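Local coordinates for protein putative modification methylase (Thermus thermophilus, PDB 2ZIG) that probably transfers a methyl group from S-adenosyl-L-methionine to the N4 atom of cytosine in DNA, at residues S40-V45 / G236-D241. Sequence-based numbering, arbitrary orientation.
Sequences SVHLVV and GDVVLD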
loop_
_atom_site.group_PDB
_atom_site.type_symbol
_atom_site.label_atom_id
_atom_site.label_comp_id
_atom_site.label_asym_id
_atom_site.label_seq_id
_atom_site.Cartn_x
_atom_site.Cartn_y
_atom_site.Cartn_z
ATOM N N SER B 40 -9.526 11.796 24.201
ATOM C CA SER B 40 -10.432 12.911 23.970
ATOM C C SER B 40 -10.741 13.132 22.484
ATOM O O SER B 40 -11.530 14.010 22.145
ATOM C CB SER B 40 -9.844 14.198 24.555
ATOM O OG SER B 40 -8.615 14.537 23.933
ATOM N N VAL B 41 -10.119 12.346 21.605
ATOM C CA VAL B 41 -10.332 12.491 20.162
ATOM C C VAL B 41 -10.929 11.227 19.555
ATOM O O VAL B 41 -10.501 10.116 19.860
ATOM C CB VAL B 41 -9.010 12.835 19.441
ATOM C CG1 VAL B 41 -9.209 12.803 17.932
ATOM C CG2 VAL B 41 -8.534 14.210 19.877
ATOM N N HIS B 42 -11.914 11.407 18.681
ATOM C CA HIS B 42 -12.596 10.272 18.065
ATOM C C HIS B 42 -12.049 9.824 16.716
ATOM O O HIS B 42 -12.041 8.636 16.413
ATOM C CB HIS B 42 -14.081 10.599 17.921
ATOM C CG HIS B 42 -14.708 11.064 19.196
ATOM N ND1 HIS B 42 -14.888 10.233 20.281
ATOM C CD2 HIS B 42 -15.133 12.289 19.583
ATOM C CE1 HIS B 42 -15.396 10.927 21.283
ATOM N NE2 HIS B 42 -15.554 12.177 20.887
ATOM N N LEU B 43 -11.602 10.779 15.912
ATOM C CA LEU B 43 -11.082 10.483 14.585
ATOM C C LEU B 43 -10.039 11.494 14.169
ATOM O O LEU B 43 -10.146 12.666 14.496
ATOM C CB LEU B 43 -12.216 10.516 13.555
ATOM C CG LEU B 43 -11.838 10.516 12.066
ATOM C CD1 LEU B 43 -11.176 9.194 11.718
ATOM C CD2 LEU B 43 -13.086 10.727 11.208
ATOM N N VAL B 44 -9.037 11.027 13.436
ATOM C CA VAL B 44 -7.989 11.894 12.914
ATOM C C VAL B 44 -7.875 11.677 11.395
ATOM O O VAL B 44 -7.750 10.548 10.924
ATOM C CB VAL B 44 -6.613 11.573 13.546
ATOM C CG1 VAL B 44 -5.543 12.470 12.945
ATOM C CG2 VAL B 44 -6.671 11.748 15.058
ATOM N N VAL B 45 -7.942 12.753 10.625
ATOM C CA VAL B 45 -7.784 12.640 9.182
ATOM C C VAL B 45 -6.687 13.624 8.847
ATOM O O VAL B 45 -6.774 14.808 9.196
ATOM C CB VAL B 45 -9.059 13.028 8.425
ATOM C CG1 VAL B 45 -8.805 12.979 6.908
ATOM C CG2 VAL B 45 -10.184 12.092 8.809
ATOM N N GLY B 236 -21.163 15.355 16.425
ATOM C CA GLY B 236 -20.756 15.682 17.780
ATOM C C GLY B 236 -19.348 15.232 18.155
ATOM O O GLY B 236 -18.754 15.795 19.076
ATOM N N ASP B 237 -18.810 14.224 17.462
ATOM C CA ASP B 237 -17.454 13.740 17.743
ATOM C C ASP B 237 -16.399 14.805 17.454
ATOM O O ASP B 237 -16.668 15.800 16.773
ATOM C CB ASP B 237 -17.103 12.518 16.890
ATOM C CG ASP B 237 -17.834 11.263 17.312
ATOM O OD1 ASP B 237 -18.458 11.250 18.398
ATOM O OD2 ASP B 237 -17.768 10.275 16.550
ATOM N N VAL B 238 -15.193 14.574 17.964
ATOM C CA VAL B 238 -14.065 15.475 17.766
ATOM C C VAL B 238 -13.180 14.910 16.653
ATOM O O VAL B 238 -12.703 13.774 16.744
ATOM C CB VAL B 238 -13.206 15.605 19.051
ATOM C CG1 VAL B 238 -12.027 16.543 18.795
ATOM C CG2 VAL B 238 -14.063 16.123 20.210
ATOM N N VAL B 239 -12.980 15.702 15.607
ATOM C CA VAL B 239 -12.155 15.299 14.474
ATOM C C VAL B 239 -10.881 16.128 14.504
ATOM O O VAL B 239 -10.931 17.361 14.525
ATOM C CB VAL B 239 -12.887 15.532 13.128
ATOM C CG1 VAL B 239 -11.964 15.184 11.956
ATOM C CG2 VAL B 239 -14.148 14.681 13.067
ATOM N N LEU B 240 -9.741 15.450 14.504
ATOM C CA LEU B 240 -8.459 16.130 14.567
ATOM C C LEU B 240 -7.560 15.952 13.357
ATOM O O LEU B 240 -7.475 14.865 12.797
ATOM C CB LEU B 240 -7.687 15.662 15.800
ATOM C CG LEU B 240 -6.199 16.032 15.814
ATOM C CD1 LEU B 240 -6.045 17.546 15.902
ATOM C CD2 LEU B 240 -5.516 15.367 16.980
ATOM N N ASP B 241 -6.895 17.035 12.962
ATOM C CA ASP B 241 -5.926 17.003 11.871
ATOM C C ASP B 241 -4.683 17.702 12.440
ATOM O O ASP B 241 -4.682 18.918 12.630
ATOM C CB ASP B 241 -6.432 17.772 10.642
ATOM C CG ASP B 241 -5.514 17.617 9.438
ATOM O OD1 ASP B 241 -4.307 17.380 9.638
ATOM O OD2 ASP B 241 -5.986 17.741 8.285
#
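Leu43 pairs with Val239 and Val44 with Leu240 in a parallel beta contact inside the central sheet of the methyltransferase fold, where strand 41-46 lies between strands 91-97 and 238-241. The short strand axes approach to 4.6 Å at 33°, and the backbone bonds set the register: Leu240 N donates to Leu43 O at 2.8 Å and nearly straight (169°), while Val45 N reaches Leu240 O at 3.1 Å. At the corner near His42, the pairing becomes bifurcated, because Val238 O accepts from both His42 N (3.2 Å) and Leu43 N.

Side chains fall on two faces. On one, Val44 and Leu240 lie side by side, CG2 to CB at 4.1 Å, and Val41 CG1, anti to its backbone N (chi1 173°), meets Leu240 CB at 3.9 Å; helix 66-86 covers this face through Leu86 and Val83. On the other, Leu43 and Val239 touch loosely. His42 turns toward the second strand, with Asp237 OD1 3.7 Å above one ring face, offset toward the rim; that oxygen is salt-bridged to Arg180, and OD2 takes the N-H of Phe234, engaging both carboxylate oxygens.

At the C-terminal end, near the S-adenosylmethionine-binding residues Thr248 and Glu264, Asp241 OD2 lies 3.2 Å from Val45 O, two acceptors without a bond. Thr46 OG1 and Phe243 N at OD1, and Thr249 OG1 at OD2, probably offset this repulsion.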